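Local coordinates for protein ORF 37 (Human herpesvirus 8 type M, PDB 3FHD) that degrades DNA as a metal-dependent endonuclease and exonuclease, helping process branched viral DNA intermediates so that unit-length linear genomes can be packaged, at residues 213-218 and 263-267; 361-367 and 379-385; 422-426 and 460-466. The contacts are given in a common frame with arbitrary orientation. Residue numbers count along the deposited sequence, not the author numbering.

Interaction 1 of 3, residues 213-218 and 263-267. With MG (magnesium ion), chain E.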
# COMPACT_ATOMS: atom_id res chain seq x y z
N LEU A 213 15.42 3.20 -6.68
CA LEU A 213 15.42 1.79 -6.29
C LEU A 213 15.68 0.89 -7.50
O LEU A 213 16.56 0.03 -7.48
CB LEU A 213 14.07 1.42 -5.60
CG LEU A 213 13.77 2.15 -4.28
CD1 LEU A 213 12.36 1.86 -3.67
CD2 LEU A 213 14.87 1.86 -3.26
N ALA A 214 14.92 1.13 -8.57
CA ALA A 214 15.00 0.33 -9.80
C ALA A 214 16.37 0.42 -10.49
O ALA A 214 16.99 -0.60 -10.84
CB ALA A 214 13.88 0.77 -10.74
N THR A 215 16.85 1.66 -10.67
CA THR A 215 18.08 1.95 -11.40
C THR A 215 19.38 1.78 -10.58
O THR A 215 20.42 1.33 -11.12
CB THR A 215 18.02 3.39 -11.94
OG1 THR A 215 16.86 3.50 -12.78
CG2 THR A 215 19.27 3.72 -12.75
N LEU A 216 19.35 2.14 -9.31
CA LEU A 216 20.59 2.17 -8.53
C LEU A 216 20.76 1.03 -7.56
O LEU A 216 21.89 0.62 -7.28
CB LEU A 216 20.79 3.52 -7.82
CG LEU A 216 20.67 4.80 -8.67
CD1 LEU A 216 20.85 6.03 -7.80
CD2 LEU A 216 21.65 4.84 -9.87
N LEU A 217 19.66 0.49 -7.04
CA LEU A 217 19.72 -0.64 -6.10
C LEU A 217 19.46 -1.98 -6.76
O LEU A 217 19.99 -2.99 -6.32
CB LEU A 217 18.72 -0.46 -4.93
CG LEU A 217 19.21 0.24 -3.65
CD1 LEU A 217 19.78 1.63 -3.95
CD2 LEU A 217 18.07 0.33 -2.61
N HIS A 218 18.64 -2.00 -7.80
CA HIS A 218 18.28 -3.28 -8.42
C HIS A 218 18.45 -3.24 -9.95
O HIS A 218 17.53 -3.59 -10.69
CB HIS A 218 16.86 -3.68 -8.00
CG HIS A 218 16.70 -3.87 -6.52
ND1 HIS A 218 17.15 -5.00 -5.87
CD2 HIS A 218 16.11 -3.10 -5.58
CE1 HIS A 218 16.86 -4.91 -4.58
NE2 HIS A 218 16.22 -3.76 -4.38
N LYS A 263 11.80 -8.61 -2.83
CA LYS A 263 12.05 -7.55 -1.85
C LYS A 263 10.97 -6.50 -2.05
O LYS A 263 10.80 -5.98 -3.14
CB LYS A 263 13.44 -6.94 -2.04
CG LYS A 263 14.62 -7.88 -1.68
CD LYS A 263 15.96 -7.15 -1.82
CE LYS A 263 17.15 -7.98 -1.33
NZ LYS A 263 16.97 -8.38 0.11
N VAL A 264 10.22 -6.22 -1.00
CA VAL A 264 9.08 -5.30 -1.14
C VAL A 264 9.39 -3.96 -0.45
O VAL A 264 9.77 -3.95 0.73
CB VAL A 264 7.74 -5.96 -0.65
CG1 VAL A 264 6.57 -4.97 -0.73
CG2 VAL A 264 7.45 -7.25 -1.46
N TYR A 265 9.18 -2.83 -1.15
CA TYR A 265 9.46 -1.50 -0.56
C TYR A 265 8.23 -0.56 -0.50
O TYR A 265 7.51 -0.40 -1.50
CB TYR A 265 10.57 -0.75 -1.34
CG TYR A 265 11.92 -1.42 -1.46
CD1 TYR A 265 13.05 -0.90 -0.82
CD2 TYR A 265 12.09 -2.56 -2.27
CE1 TYR A 265 14.30 -1.52 -0.95
CE2 TYR A 265 13.33 -3.17 -2.42
CZ TYR A 265 14.43 -2.65 -1.76
OH TYR A 265 15.65 -3.26 -1.89
N GLU A 266 7.97 -0.02 0.69
CA GLU A 266 7.02 1.06 0.88
C GLU A 266 7.81 2.39 0.84
O GLU A 266 8.72 2.58 1.62
CB GLU A 266 6.28 0.88 2.21
CG GLU A 266 5.37 2.02 2.61
CD GLU A 266 4.32 2.41 1.55
OE1 GLU A 266 3.68 1.55 0.89
OE2 GLU A 266 4.10 3.63 1.43
N ILE A 267 7.43 3.29 -0.07
CA ILE A 267 8.20 4.53 -0.30
C ILE A 267 7.57 5.70 0.46
O ILE A 267 6.36 5.86 0.41
CB ILE A 267 8.31 4.82 -1.82
CG1 ILE A 267 9.24 3.81 -2.48
CG2 ILE A 267 8.76 6.30 -2.12
CD1 ILE A 267 9.04 3.66 -3.96
MG MG E . 4.20 5.22 -0.33

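Interaction 2 of 3, residues 361-367 and 379-385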
# COMPACT_ATOMS: atom_id res chain seq x y z
N GLU A 361 20.63 -3.15 10.49
CA GLU A 361 20.69 -1.69 10.35
C GLU A 361 20.17 -1.14 9.01
O GLU A 361 20.06 -1.88 8.02
CB GLU A 361 22.11 -1.18 10.61
CG GLU A 361 22.64 -1.54 11.99
CD GLU A 361 24.04 -0.99 12.23
OE1 GLU A 361 24.92 -1.26 11.40
OE2 GLU A 361 24.24 -0.29 13.24
N SER A 362 19.83 0.15 9.00
CA SER A 362 19.42 0.86 7.78
C SER A 362 20.61 1.12 6.85
O SER A 362 21.72 1.34 7.32
CB SER A 362 18.78 2.20 8.15
OG SER A 362 17.49 2.04 8.70
N ASP A 363 20.37 1.09 5.54
CA ASP A 363 21.38 1.53 4.58
C ASP A 363 21.12 2.98 4.22
O ASP A 363 19.99 3.34 3.88
CB ASP A 363 21.31 0.69 3.31
CG ASP A 363 21.77 -0.75 3.53
OD1 ASP A 363 22.86 -0.95 4.08
OD2 ASP A 363 21.04 -1.69 3.15
N VAL A 364 22.15 3.82 4.30
CA VAL A 364 22.00 5.22 3.88
C VAL A 364 22.76 5.46 2.57
O VAL A 364 23.91 5.12 2.48
CB VAL A 364 22.49 6.20 4.97
CG1 VAL A 364 22.33 7.64 4.49
CG2 VAL A 364 21.70 5.95 6.26
N TYR A 365 22.10 6.06 1.57
CA TYR A 365 22.70 6.36 0.27
C TYR A 365 22.75 7.87 0.08
O TYR A 365 21.72 8.52 -0.03
CB TYR A 365 21.90 5.75 -0.89
CG TYR A 365 21.73 4.28 -0.77
CD1 TYR A 365 22.66 3.42 -1.36
CD2 TYR A 365 20.67 3.72 -0.04
CE1 TYR A 365 22.53 2.05 -1.27
CE2 TYR A 365 20.54 2.33 0.08
CZ TYR A 365 21.50 1.51 -0.53
OH TYR A 365 21.41 0.14 -0.45
N VAL A 366 23.95 8.42 0.07
CA VAL A 366 24.12 9.83 -0.25
C VAL A 366 24.23 9.92 -1.77
O VAL A 366 25.05 9.22 -2.38
CB VAL A 366 25.37 10.41 0.43
CG1 VAL A 366 25.62 11.86 -0.01
CG2 VAL A 366 25.25 10.31 1.96
N LEU A 367 23.41 10.75 -2.41
CA LEU A 367 23.44 10.80 -3.86
C LEU A 367 24.38 11.89 -4.36
O LEU A 367 24.60 12.88 -3.66
CB LEU A 367 22.03 10.98 -4.44
CG LEU A 367 20.98 9.98 -3.92
CD1 LEU A 367 19.55 10.44 -4.22
CD2 LEU A 367 21.24 8.57 -4.49
N ILE A 379 24.82 6.97 -6.95
CA ILE A 379 25.26 6.82 -5.55
C ILE A 379 26.67 7.39 -5.42
O ILE A 379 27.56 7.02 -6.19
CB ILE A 379 25.22 5.33 -5.09
CG1 ILE A 379 23.78 4.79 -5.15
CG2 ILE A 379 25.79 5.15 -3.69
CD1 ILE A 379 23.69 3.27 -5.00
N LYS A 380 26.84 8.32 -4.47
CA LYS A 380 28.16 8.88 -4.13
C LYS A 380 28.80 8.07 -3.01
O LYS A 380 30.00 7.79 -3.05
CB LYS A 380 28.03 10.34 -3.67
CG LYS A 380 29.36 11.01 -3.36
CD LYS A 380 29.22 12.10 -2.34
CE LYS A 380 30.51 12.91 -2.24
NZ LYS A 380 31.53 12.28 -1.35
N ALA A 381 28.01 7.72 -2.00
CA ALA A 381 28.52 6.98 -0.84
C ALA A 381 27.38 6.26 -0.15
O ALA A 381 26.23 6.70 -0.21
CB ALA A 381 29.22 7.91 0.12
N ARG A 382 27.73 5.17 0.52
CA ARG A 382 26.78 4.24 1.12
C ARG A 382 27.32 3.86 2.50
O ARG A 382 28.49 3.57 2.62
CB ARG A 382 26.74 3.00 0.24
CG ARG A 382 25.69 1.98 0.53
CD ARG A 382 26.01 0.74 -0.29
NE ARG A 382 25.24 -0.45 0.09
CZ ARG A 382 24.93 -0.81 1.33
NH1 ARG A 382 24.23 -1.92 1.53
NH2 ARG A 382 25.33 -0.09 2.38
N PHE A 383 26.47 3.88 3.53
CA PHE A 383 26.90 3.52 4.90
C PHE A 383 25.76 2.97 5.77
O PHE A 383 24.60 3.27 5.52
CB PHE A 383 27.63 4.68 5.59
CG PHE A 383 26.79 5.90 5.87
CD1 PHE A 383 26.21 6.09 7.12
CD2 PHE A 383 26.62 6.90 4.91
CE1 PHE A 383 25.44 7.24 7.40
CE2 PHE A 383 25.86 8.04 5.18
CZ PHE A 383 25.27 8.21 6.43
N LYS A 384 26.09 2.19 6.79
CA LYS A 384 25.07 1.64 7.71
C LYS A 384 24.72 2.64 8.83
O LYS A 384 25.59 3.34 9.36
CB LYS A 384 25.56 0.34 8.36
CG LYS A 384 25.86 -0.80 7.42
CD LYS A 384 24.63 -1.23 6.65
CE LYS A 384 24.93 -2.47 5.82
NZ LYS A 384 23.71 -3.32 5.67
N ALA A 385 23.44 2.68 9.22
CA ALA A 385 23.03 3.51 10.35
C ALA A 385 22.15 2.69 11.29
O ALA A 385 21.19 2.04 10.83
CB ALA A 385 22.30 4.78 9.87
O HOH W 1 21.88 -3.81 7.28

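Interaction 3 of 3, residues 422-426 and 460-466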
# COMPACT_ATOMS: atom_id res chain seq x y z
N PRO A 422 9.70 -13.42 1.66
CA PRO A 422 10.09 -12.10 1.17
C PRO A 422 10.65 -11.21 2.29
O PRO A 422 10.46 -11.50 3.48
CB PRO A 422 8.78 -11.54 0.62
CG PRO A 422 7.94 -12.78 0.32
CD PRO A 422 8.27 -13.70 1.46
N LYS A 423 11.40 -10.18 1.90
CA LYS A 423 11.89 -9.15 2.82
C LYS A 423 11.23 -7.80 2.52
O LYS A 423 10.96 -7.49 1.35
CB LYS A 423 13.43 -9.05 2.75
CG LYS A 423 14.15 -10.35 3.01
CD LYS A 423 14.22 -10.69 4.49
CE LYS A 423 14.97 -12.00 4.74
NZ LYS A 423 14.24 -13.25 4.25
N TYR A 424 10.98 -7.02 3.58
CA TYR A 424 10.21 -5.75 3.54
C TYR A 424 11.06 -4.58 4.00
O TYR A 424 11.93 -4.73 4.88
CB TYR A 424 8.92 -5.85 4.37
CG TYR A 424 8.09 -7.02 3.92
CD1 TYR A 424 7.24 -6.91 2.80
CD2 TYR A 424 8.24 -8.27 4.55
CE1 TYR A 424 6.54 -8.04 2.35
CE2 TYR A 424 7.53 -9.39 4.11
CZ TYR A 424 6.70 -9.28 3.01
OH TYR A 424 6.01 -10.40 2.61
N TYR A 425 10.82 -3.43 3.39
CA TYR A 425 11.61 -2.21 3.67
C TYR A 425 10.75 -0.97 3.57
O TYR A 425 9.75 -0.93 2.82
CB TYR A 425 12.75 -2.06 2.65
CG TYR A 425 13.65 -3.28 2.51
CD1 TYR A 425 14.78 -3.44 3.32
CD2 TYR A 425 13.35 -4.26 1.58
CE1 TYR A 425 15.60 -4.59 3.18
CE2 TYR A 425 14.14 -5.38 1.42
CZ TYR A 425 15.26 -5.55 2.22
OH TYR A 425 16.02 -6.69 2.03
N ILE A 426 11.14 0.05 4.33
CA ILE A 426 10.66 1.39 4.07
C ILE A 426 11.80 2.14 3.41
O ILE A 426 12.92 2.18 3.95
CB ILE A 426 10.20 2.10 5.34
CG1 ILE A 426 8.96 1.40 5.92
CG2 ILE A 426 9.90 3.59 5.05
CD1 ILE A 426 8.74 1.70 7.43
N ILE A 460 17.25 6.51 2.43
CA ILE A 460 17.46 5.60 3.55
C ILE A 460 16.56 4.36 3.35
O ILE A 460 15.38 4.52 3.08
CB ILE A 460 17.14 6.28 4.88
CG1 ILE A 460 18.03 7.55 5.03
CG2 ILE A 460 17.31 5.30 6.04
CD1 ILE A 460 17.98 8.18 6.41
N VAL A 461 17.14 3.17 3.47
CA VAL A 461 16.39 1.93 3.34
C VAL A 461 16.46 1.23 4.70
O VAL A 461 17.55 0.94 5.20
CB VAL A 461 16.91 1.03 2.19
CG1 VAL A 461 16.14 -0.31 2.13
CG2 VAL A 461 16.80 1.75 0.83
N THR A 462 15.28 1.01 5.28
CA THR A 462 15.12 0.45 6.60
C THR A 462 14.34 -0.87 6.51
O THR A 462 13.20 -0.87 6.02
CB THR A 462 14.36 1.48 7.51
OG1 THR A 462 15.11 2.71 7.57
CG2 THR A 462 14.19 0.95 8.92
N PRO A 463 14.94 -2.00 6.97
CA PRO A 463 14.24 -3.30 7.03
C PRO A 463 13.08 -3.30 8.05
O PRO A 463 13.09 -2.53 9.03
CB PRO A 463 15.35 -4.28 7.47
CG PRO A 463 16.38 -3.47 8.08
CD PRO A 463 16.34 -2.11 7.41
N VAL A 464 12.06 -4.12 7.78
CA VAL A 464 10.94 -4.30 8.70
C VAL A 464 10.65 -5.82 8.80
O VAL A 464 10.46 -6.47 7.79
CB VAL A 464 9.62 -3.58 8.23
CG1 VAL A 464 8.59 -3.56 9.38
CG2 VAL A 464 9.88 -2.12 7.77
N TYR A 465 10.64 -6.34 10.02
CA TYR A 465 10.34 -7.76 10.30
C TYR A 465 9.05 -7.89 11.10
O TYR A 465 8.74 -7.00 11.89
CB TYR A 465 11.51 -8.43 11.03
CG TYR A 465 12.85 -8.29 10.31
CD1 TYR A 465 13.24 -9.21 9.34
CD2 TYR A 465 13.72 -7.24 10.61
CE1 TYR A 465 14.49 -9.08 8.69
CE2 TYR A 465 14.93 -7.09 9.95
CZ TYR A 465 15.32 -8.02 8.99
OH TYR A 465 16.55 -7.88 8.36
N PHE A 466 8.30 -8.98 10.88
CA PHE A 466 6.97 -9.18 11.50
C PHE A 466 6.83 -10.55 12.20
O PHE A 466 6.64 -11.59 11.53
CB PHE A 466 5.82 -9.00 10.49
CG PHE A 466 5.88 -7.71 9.73
CD1 PHE A 466 5.52 -6.52 10.33
CD2 PHE A 466 6.34 -7.70 8.41
CE1 PHE A 466 5.62 -5.32 9.62
CE2 PHE A 466 6.43 -6.52 7.69
CZ PHE A 466 6.10 -5.33 8.30
O HOH W 2 11.72 -8.24 6.19
O HOH W 3 13.76 4.43 5.75

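Interaction 1 of 3, residues 213-218 and 263-267
L213 lays its CD1 methyl between two side chains of strand 263-267, 3.9 Å from CB of Y265 and 3.8 Å from CD1 of I267, so the C-terminal part of helix 203-217 is seated on the metal-binding strand of a PD-(D/E)XK nuclease core. Helix 213-217 and strand 263-267 cross at 121° with axes 12.5 Å apart, a gap bridged entirely by side chains. Along the strand, side chains alternate. K263, Y265 and I267 have CA-to-CB bonds directed at the helix, whereas that of E266 points away; its carboxylate bends round to the magnesium. E266 OE2 and I267 O each lie 2.4 Å from the magnesium ion, and D243 supplies a further ligand; E266 and K268 are thus consistent with the (D/E)XK part of the family signature. I267 therefore serves both sides at once, packing through its side chain and binding metal through its carbonyl. A wider pi-type turn spans 213-217: L213 O accepts from L217 N at 3.2 Å and from H218 N at 2.9 Å. The imidazole of H218 meets the Y265 ring rim to rim, planes at 73°. H218 ND1 is held by E221, while H218 CE1 rests 3.7 Å from CD of K263. The one polar link between the segments is a short hydrogen bond, H218 NE2 to Y265 OH, 2.6 Å.

Interaction 2 of 3, residues 361-367 and 379-385
The methyl-bearing flank of V364 fits against the flat ring of F383: its CB sits 3.8 Å from the ring centroid, a CH-pi contact over the face, while V366 CG2 meets the ring edge at CE2, 4.0 Å away. V364 CG2 also abuts the small A385 at CB, 3.8 Å. These strands form an antiparallel ladder, broken by a classic beta bulge where V366 O accepts from both K380 N (2.9 Å) and, weakly, A381 N (3.3 Å). On the face of D363 and Y365, the R382 chain lies along the tyrosine, CG to CE1 3.6 Å, and I379 CD1 packs on Y365 CD1 at 3.8 Å. D363 OD1 collects salt bridges from R382 NH1 (3.1 Å) and K384 NZ (3.0 Å). Helix 296-303 covers the V364, F383 and A385 face through L299, helix 203-217 meets Y365 and I379 on the other, and strand 455-464 flanks 362-367 in the sheet.

Interaction 3 of 3, residues 422-426 and 460-466
Three backbone hydrogen bonds tie the strands: I426 N to T462 O at 2.8 Å, T462 N back to I426 O at 3.0 Å, and V464 N to Y424 O at 3.0 Å. They join two antiparallel central strands of the mixed sheet in the PD-(D/E)XK nuclease fold. P463 has no amide hydrogen to give, but it occupies the non-hydrogen-bonded position opposite Y425, where strand 423-426 calls for none. Water takes up the polar atoms around this ladder. One molecule accepts from Y424 N (3.0 Å) and donates to V464 O (2.7 Å), bridging the pair where the strands part; another joins I426 O (3.0 Å) to T462 OG1 (2.8 Å), whose hydroxyl is also bonded to S362. On the face bearing Y425, the ring packs by CD1 on V461 CG1 at 3.6 Å and on P463 CB at 4.3 Å, stacks with Y265, and carries its hydroxyl to K263. The other face holds Y424, I426 and V464, with I426 CD1 4.0 Å from V464 CG2; the I426 side chain is about 8 Å from the magnesium ion at nearest atoms. Helix 394-412 covers this side, E407 binding the Y424 hydroxyl and F396 meeting V464 and F466. Past the ladder, F466 turns its edge toward the face of Y424 in an offset edge-to-face pair, centroids 6.0 Å apart, with Y424 CD2 4.0 Å from F466 CE2.

In the fold
All three contacts reach one mixed sheet. Interactions 1 and 3 are buried, while interaction 2, farther from the chain centre (about 25 Å, against 15 and 14 Å, centre to centre), is only partly so. Strand 262-269 of interaction 1 pairs with 423-432 of interaction 3 (V264 N to K423 O, 2.8 Å), and 455-464 of interaction 3 pairs with 362-367 of interaction 2 (D363 N to V461 O, 2.9 Å). Helix 203-217 links interactions 1 and 2 across one face, L217 CD1 lying 3.8 Å from Y365 CZ. Chemistry follows place: helix-on-strand packing beside the metal in 1, aromatic packing and bridging waters in 3, and a salt-bridge network reaching the surface in 2.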